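Phosphoenolpyruvate-protein phosphotransferase (Acinetobacter sp., PDB 3CI6) probably catalyses phosphoryl transfer from phosphoenolpyruvate to a histidine of an acceptor protein, the present chain being the GAF domain of that enzyme. Local coordinates at residues Met40-Cys45 with Gln140-Ala145; Lys63-Glu68 with Glu112-Phe117; Gly130-Gln135 with Ser148-Leu153. All coordinates share one frame; numbering follows the deposited sequence.

Running from the N terminus, the chain leaves helix 25-40 and enters strand 44-51 at residues 40-45, the first half of contact 1; its loop closes only when residues 140-145 lead into helix 144-167. Contact 2, between residues 63-68 and 112-117, opens and closes within that long loop, and the two meet where strand 44-51 begins. Contact 3 crosses contact 1: residues 130-135 lie inside its loop, whereas residues 148-153 lie beyond it. Contact 1 joins the end of helix 25-40 and the turn after it to the loop leading into helix 144-167, contact 3 lays that helix on one face of the antiparallel sheet, and contact 2 joins two loops at the end of the opposite face.

Contact 1: residues Met40-Cys45 with Gln140-Ala145; sequences MKVDVC and QDFSEA
The aromatic ring of Phe-142 is met by Met-40, a selenomethionine at the end of helix 25-40, and by Val-42, two residues further on. Traced outward, Phe-142 starts from a CB whose bond to CA is directed at the 40-45 segment. With chi1 at -71° its CG stands anti to the carbonyl carbon, beside the backbone N, and the contact is made along one side of the ring. CD1 comes first, 3.8 Å from Met-40 CE. CE1 is shared, lying 3.9 Å from Met-40 CE and 4.0 Å from Val-42 CG1. At the tip, CZ meets Val-42 CG1 at 3.6 Å, the shortest approach between the segments.

Both partners come from the same side of the ring plane. Met-40 CE lies over the face, 4.1 Å from the ring centroid and 24° off the normal, displaced toward the rim in a CH-pi contact. The selenomethionine chain is extended at chi2 but bends at chi3 (62°), turning the terminal methyl onto the ring. Val-42 CG1 instead lies obliquely, out beyond the CE1-CZ end. No polar group takes part in this junction, so van der Waals contact and CH-pi attraction carry it.

Around this apolar patch the backbone is fixed by polar bonds. Asp-43 binds Asn-136 and Lys-137 through its backbone N and OD2 respectively, and Phe-142 O accepts from Asn-93 ND2. Ser-143 is the N-cap of helix 144-167, where its OG receives a weak bond from Ala-145 N. Packing of Met-40 and Val-42 on Phe-142 joins the end of helix 25-40 to the approach to the C-terminal helix, at the end of the two central strands 44-51 and 127-136, an arrangement that belongs to the helix-flanked antiparallel sheet of the GAF fold.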
# COMPACT_ATOMS: atom_id res chain seq x y z
N MSE B 40 9.32 3.99 14.29
CA MSE B 40 9.85 2.85 15.02
C MSE B 40 11.01 3.19 15.97
O MSE B 40 11.35 2.38 16.83
CB MSE B 40 10.40 1.80 14.03
CG MSE B 40 9.42 1.29 13.04
SE MSE B 40 10.08 -0.20 11.95
CE MSE B 40 10.37 -1.48 13.40
N LYS B 41 11.64 4.35 15.79
CA LYS B 41 12.84 4.72 16.52
C LYS B 41 13.95 3.67 16.34
O LYS B 41 14.42 3.04 17.28
CB LYS B 41 12.58 5.02 18.00
CG LYS B 41 11.58 6.16 18.20
CD LYS B 41 12.01 7.44 17.50
CE LYS B 41 11.33 8.68 18.06
NZ LYS B 41 10.01 8.93 17.42
N VAL B 42 14.33 3.51 15.08
CA VAL B 42 15.39 2.58 14.70
C VAL B 42 16.57 3.34 14.11
O VAL B 42 16.43 4.46 13.66
CB VAL B 42 14.88 1.49 13.74
CG1 VAL B 42 13.86 0.59 14.49
CG2 VAL B 42 14.26 2.08 12.49
N ASP B 43 17.73 2.72 14.17
CA ASP B 43 18.96 3.38 13.73
C ASP B 43 18.99 3.60 12.23
O ASP B 43 19.44 4.66 11.78
CB ASP B 43 20.18 2.55 14.12
CG ASP B 43 20.39 2.48 15.61
OD1 ASP B 43 20.13 3.51 16.29
OD2 ASP B 43 20.84 1.41 16.11
N VAL B 44 18.55 2.60 11.47
CA VAL B 44 18.62 2.64 10.03
C VAL B 44 17.38 2.10 9.37
O VAL B 44 16.89 1.05 9.77
CB VAL B 44 19.84 1.84 9.50
CG1 VAL B 44 19.85 1.77 7.96
CG2 VAL B 44 21.14 2.40 10.07
N CYS B 45 16.87 2.81 8.37
CA CYS B 45 15.87 2.25 7.47
C CYS B 45 16.29 2.60 6.05
O CYS B 45 16.49 3.76 5.74
CB CYS B 45 14.52 2.82 7.77
SG CYS B 45 13.22 2.17 6.63
N GLN B 140 17.59 -6.56 18.58
CA GLN B 140 16.26 -5.99 18.90
C GLN B 140 15.19 -6.99 18.47
O GLN B 140 15.23 -7.49 17.35
CB GLN B 140 15.99 -4.69 18.12
CG GLN B 140 16.96 -3.58 18.30
CD GLN B 140 16.77 -2.87 19.60
OE1 GLN B 140 16.09 -1.85 19.66
NE2 GLN B 140 17.29 -3.44 20.67
N ASP B 141 14.20 -7.20 19.32
CA ASP B 141 13.06 -8.07 19.05
C ASP B 141 11.94 -7.17 18.60
O ASP B 141 11.37 -6.41 19.40
CB ASP B 141 12.68 -8.87 20.31
CG ASP B 141 11.53 -9.83 20.08
OD1 ASP B 141 10.85 -9.75 19.05
OD2 ASP B 141 11.29 -10.68 20.97
N PHE B 142 11.63 -7.25 17.31
CA PHE B 142 10.53 -6.49 16.73
C PHE B 142 9.29 -7.34 16.57
O PHE B 142 9.36 -8.46 16.06
CB PHE B 142 10.93 -5.86 15.40
CG PHE B 142 11.88 -4.74 15.58
CD1 PHE B 142 11.53 -3.62 16.29
CD2 PHE B 142 13.14 -4.83 15.11
CE1 PHE B 142 12.42 -2.61 16.51
CE2 PHE B 142 14.06 -3.82 15.30
CZ PHE B 142 13.70 -2.71 16.01
N SER B 143 8.15 -6.79 16.99
CA SER B 143 6.92 -7.52 17.07
C SER B 143 6.17 -7.60 15.75
O SER B 143 6.53 -6.97 14.75
CB SER B 143 5.98 -6.83 18.08
OG SER B 143 5.28 -5.76 17.50
N GLU B 144 5.05 -8.30 15.80
CA GLU B 144 4.15 -8.43 14.68
C GLU B 144 3.59 -7.11 14.26
O GLU B 144 3.29 -6.95 13.09
CB GLU B 144 3.01 -9.38 15.01
CG GLU B 144 3.47 -10.75 15.40
CD GLU B 144 4.07 -11.54 14.27
OE1 GLU B 144 3.92 -11.14 13.08
OE2 GLU B 144 4.68 -12.59 14.60
N ALA B 145 3.39 -6.16 15.17
CA ALA B 145 2.91 -4.84 14.77
C ALA B 145 3.86 -4.16 13.82
O ALA B 145 3.44 -3.54 12.81
CB ALA B 145 2.66 -3.93 16.01

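Contact 2: residues Lys63-Glu68 with Glu112-Phe117; sequences KGLNPE and EIYNSF
Leu-65 and Tyr-114 meet at the domain surface through a light van der Waals contact. The branch involved is CD2 of Leu-65, which lies 4.2 Å from Tyr-114 OH; the same methyl is 4.4 Å from Tyr-114 CE2. It approaches the ring obliquely, at the hydroxyl end. Tyr-114 extends its ring from a CB directed at the 63-68 loop. The CA-CB bond of Leu-65 runs across the direction of Tyr-114, and only the end of the side chain turns nearer.

Polar groups contribute little across the interface. The Gly-64 carbonyl O is 4.4 Å from Tyr-114 OH, too long for a hydrogen bond. Gly-64 turns the chain at phi 113° and psi -32°, where a CB would be jammed against the carbonyl O of Lys-63, so the lack of a side chain suits the turn.

Hydrogen bonding acts instead within the loop. Asn-66 OD1 accepts from Glu-68 N at 3.0 Å, with an N-H...O angle of 158°, the donor being tilted from the carbonyl plane; this is an Asx turn at the start of a 3-10 segment. Separately, Lys-63 NZ ties the end of strand 56-63 to the carbonyls of Val-42 and Asp-43, in the turn between helix 25-40 and strand 44-51.

Both touching side chains also rest on Val-44, at the beginning of strand 44-51. Leu-65 continues over Ser-46 and Tyr-48, while Tyr-114, just ahead of strand 116-124, packs on Lys-137. The two loops thus meet on the face of the GAF-domain sheet opposite helices 25-40 and 144-167.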
# COMPACT_ATOMS: atom_id res chain seq x y z
N LYS B 63 17.53 6.37 5.75
CA LYS B 63 17.76 7.15 6.97
C LYS B 63 18.79 6.37 7.78
O LYS B 63 18.52 5.23 8.13
CB LYS B 63 16.46 7.39 7.76
CG LYS B 63 16.63 8.18 9.07
CD LYS B 63 17.35 7.37 10.17
CE LYS B 63 17.04 7.86 11.60
NZ LYS B 63 17.83 7.08 12.63
N GLY B 64 19.96 6.95 8.02
CA GLY B 64 20.95 6.35 8.88
C GLY B 64 22.22 5.89 8.21
O GLY B 64 23.28 5.96 8.83
N LEU B 65 22.12 5.45 6.94
CA LEU B 65 23.34 5.20 6.16
C LEU B 65 23.91 6.52 5.70
O LEU B 65 23.24 7.56 5.73
CB LEU B 65 23.10 4.27 4.99
CG LEU B 65 22.66 2.85 5.39
CD1 LEU B 65 22.57 2.00 4.09
CD2 LEU B 65 23.53 2.22 6.46
N ASN B 66 25.16 6.53 5.27
CA ASN B 66 25.71 7.76 4.73
C ASN B 66 24.95 8.11 3.45
O ASN B 66 24.87 7.29 2.57
CB ASN B 66 27.20 7.56 4.41
CG ASN B 66 27.92 8.85 4.19
OD1 ASN B 66 27.45 9.68 3.43
ND2 ASN B 66 29.07 9.04 4.85
N PRO B 67 24.41 9.34 3.31
CA PRO B 67 23.72 9.72 2.07
C PRO B 67 24.55 9.55 0.81
O PRO B 67 23.99 9.37 -0.26
CB PRO B 67 23.36 11.20 2.30
CG PRO B 67 23.51 11.44 3.69
CD PRO B 67 24.37 10.41 4.33
N GLU B 68 25.88 9.61 0.91
CA GLU B 68 26.77 9.31 -0.24
C GLU B 68 26.50 7.96 -0.84
O GLU B 68 26.78 7.74 -2.05
CB GLU B 68 28.24 9.26 0.22
CG GLU B 68 28.78 10.54 0.59
CD GLU B 68 30.23 10.44 1.12
OE1 GLU B 68 30.85 9.32 1.31
OE2 GLU B 68 30.78 11.47 1.34
N GLU B 112 30.24 0.65 10.73
CA GLU B 112 29.21 0.27 11.71
C GLU B 112 28.76 -1.19 11.59
O GLU B 112 28.71 -1.74 10.49
CB GLU B 112 27.98 1.18 11.55
CG GLU B 112 28.26 2.69 11.58
CD GLU B 112 27.88 3.37 12.89
OE1 GLU B 112 27.95 2.72 13.96
OE2 GLU B 112 27.52 4.56 12.85
N ILE B 113 28.44 -1.80 12.74
CA ILE B 113 27.89 -3.17 12.78
C ILE B 113 26.45 -3.10 13.32
O ILE B 113 26.16 -2.43 14.33
CB ILE B 113 28.78 -4.11 13.65
CG1 ILE B 113 28.65 -5.58 13.22
CG2 ILE B 113 28.45 -4.01 15.14
CD1 ILE B 113 29.94 -6.37 13.42
N TYR B 114 25.56 -3.77 12.61
CA TYR B 114 24.16 -3.81 13.00
C TYR B 114 23.77 -5.22 13.34
O TYR B 114 23.68 -6.08 12.45
CB TYR B 114 23.27 -3.26 11.86
CG TYR B 114 23.62 -1.83 11.49
CD1 TYR B 114 23.29 -0.80 12.31
CD2 TYR B 114 24.26 -1.54 10.28
CE1 TYR B 114 23.62 0.51 12.01
CE2 TYR B 114 24.58 -0.22 9.95
CZ TYR B 114 24.27 0.79 10.82
OH TYR B 114 24.59 2.10 10.53
N ASN B 115 23.46 -5.46 14.60
CA ASN B 115 23.16 -6.79 15.08
C ASN B 115 21.70 -7.15 15.07
O ASN B 115 21.33 -8.21 15.55
CB ASN B 115 23.73 -6.98 16.48
CG ASN B 115 25.25 -7.03 16.46
OD1 ASN B 115 25.84 -7.69 15.60
ND2 ASN B 115 25.87 -6.27 17.32
N SER B 116 20.85 -6.28 14.53
CA SER B 116 19.47 -6.64 14.24
C SER B 116 19.17 -6.33 12.77
O SER B 116 19.67 -5.35 12.23
CB SER B 116 18.50 -5.89 15.15
OG SER B 116 18.25 -4.60 14.64
N PHE B 117 18.38 -7.19 12.13
CA PHE B 117 18.04 -7.04 10.73
C PHE B 117 16.57 -7.42 10.57
O PHE B 117 16.16 -8.49 10.96
CB PHE B 117 18.86 -8.01 9.88
CG PHE B 117 18.52 -8.01 8.42
CD1 PHE B 117 17.54 -8.85 7.93
CD2 PHE B 117 19.16 -7.17 7.52
CE1 PHE B 117 17.24 -8.89 6.61
CE2 PHE B 117 18.85 -7.19 6.16
CZ PHE B 117 17.87 -8.02 5.71

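Contact 3: residues Gly130-Gln135 with Ser148-Leu153; sequences GVLVVQ and SFLVTL
Beside Leu-150, which meets Leu-132 and Val-134, stands the sole aromatic ring of the two segments, that of Phe-149. Leu-153 CD1 sits 3.6 Å above one face of this ring, offset toward its rim, one helical turn further on; Ala-39 and Ile-15 are also in contact with Phe-149. The ring does not reach strand 127-136, leaving the interface to branched aliphatic groups.

Leu-150 inserts both its methyls. CD2 touches Leu-132 CD2 at 3.9 Å, and CD1 lies between that same methyl, at 4.0 Å, and Val-134 CG2, at 4.1 Å. The two leucine side chains are set at about a right angle, whereas the valine slants past. Leu-132 holds its CG opposite the backbone N (chi1 175°), from where its CD2 reaches both methyls of Leu-150. Val-133 faces the other side of the sheet and packs on Phe-117.

On the helix, Ser-148 O accepts from both Thr-152 N and Thr-152 OG1, which reach it from opposite faces of the carbonyl plane. The outer side of the helix meets the second subunit through a hydrogen bond of Ser-148 OG to Asp-10 and packing of Val-151 and Thr-152. Inward, Leu-150 also packs on Leu-118, Val-120 and Val-36, in the helix-on-sheet core of the GAF domain. This wholly apolar contact is consistent with hydrophobic burial and van der Waals contact.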
# COMPACT_ATOMS: atom_id res chain seq x y z
N GLY B 130 11.75 -4.91 -4.77
CA GLY B 130 12.79 -4.35 -3.87
C GLY B 130 12.69 -4.98 -2.50
O GLY B 130 11.89 -5.89 -2.29
N VAL B 131 13.52 -4.49 -1.60
CA VAL B 131 13.59 -4.96 -0.23
C VAL B 131 13.77 -3.75 0.67
O VAL B 131 14.64 -2.93 0.46
CB VAL B 131 14.75 -5.95 -0.02
CG1 VAL B 131 14.83 -6.32 1.47
CG2 VAL B 131 14.59 -7.18 -0.93
N LEU B 132 12.93 -3.67 1.70
CA LEU B 132 13.07 -2.68 2.75
C LEU B 132 13.85 -3.29 3.90
O LEU B 132 13.57 -4.43 4.30
CB LEU B 132 11.70 -2.24 3.20
CG LEU B 132 11.90 -1.31 4.37
CD1 LEU B 132 11.76 0.04 3.92
CD2 LEU B 132 11.17 -1.70 5.64
N VAL B 133 14.84 -2.55 4.41
CA VAL B 133 15.68 -3.05 5.48
C VAL B 133 15.64 -2.09 6.66
O VAL B 133 15.86 -0.90 6.50
CB VAL B 133 17.11 -3.19 4.98
CG1 VAL B 133 18.03 -3.53 6.12
CG2 VAL B 133 17.19 -4.24 3.83
N VAL B 134 15.38 -2.62 7.85
CA VAL B 134 15.48 -1.91 9.12
C VAL B 134 16.63 -2.56 9.88
O VAL B 134 16.70 -3.80 10.01
CB VAL B 134 14.15 -1.96 9.88
CG1 VAL B 134 14.33 -1.66 11.33
CG2 VAL B 134 13.12 -1.03 9.23
N GLN B 135 17.57 -1.76 10.35
CA GLN B 135 18.73 -2.27 11.09
C GLN B 135 18.94 -1.47 12.36
O GLN B 135 18.65 -0.28 12.40
CB GLN B 135 20.01 -2.20 10.27
CG GLN B 135 20.01 -3.20 9.12
CD GLN B 135 21.22 -2.99 8.24
OE1 GLN B 135 21.37 -1.95 7.57
NE2 GLN B 135 22.13 -3.96 8.27
N SER B 148 3.63 -5.88 10.45
CA SER B 148 2.40 -5.48 9.75
C SER B 148 2.47 -4.08 9.19
O SER B 148 2.05 -3.84 8.07
CB SER B 148 1.21 -5.64 10.65
OG SER B 148 0.96 -6.98 10.98
N PHE B 149 3.00 -3.14 9.97
CA PHE B 149 3.22 -1.76 9.56
C PHE B 149 4.07 -1.71 8.31
O PHE B 149 3.73 -1.05 7.33
CB PHE B 149 3.88 -1.04 10.76
CG PHE B 149 4.40 0.36 10.49
CD1 PHE B 149 3.53 1.41 10.33
CD2 PHE B 149 5.77 0.64 10.58
CE1 PHE B 149 3.99 2.73 10.18
CE2 PHE B 149 6.24 1.96 10.43
CZ PHE B 149 5.35 2.99 10.21
N LEU B 150 5.21 -2.40 8.36
CA LEU B 150 6.14 -2.35 7.23
C LEU B 150 5.56 -3.04 6.02
O LEU B 150 5.78 -2.59 4.89
CB LEU B 150 7.47 -2.97 7.61
CG LEU B 150 8.24 -2.23 8.70
CD1 LEU B 150 9.53 -2.99 9.04
CD2 LEU B 150 8.53 -0.78 8.30
N VAL B 151 4.91 -4.20 6.20
CA VAL B 151 4.27 -4.87 5.05
C VAL B 151 3.29 -3.93 4.33
O VAL B 151 3.25 -3.86 3.10
CB VAL B 151 3.63 -6.21 5.46
CG1 VAL B 151 2.70 -6.77 4.39
CG2 VAL B 151 4.72 -7.21 5.85
N THR B 152 2.49 -3.21 5.10
CA THR B 152 1.48 -2.33 4.52
C THR B 152 2.13 -1.17 3.75
O THR B 152 1.75 -0.90 2.60
CB THR B 152 0.52 -1.84 5.61
OG1 THR B 152 -0.09 -2.99 6.25
CG2 THR B 152 -0.55 -0.91 4.96
N LEU B 153 3.16 -0.53 4.33
CA LEU B 153 3.88 0.50 3.60
C LEU B 153 4.56 -0.06 2.37
O LEU B 153 4.58 0.56 1.31
CB LEU B 153 4.90 1.17 4.51
CG LEU B 153 4.27 2.08 5.54
CD1 LEU B 153 5.31 2.41 6.66
CD2 LEU B 153 3.70 3.35 4.91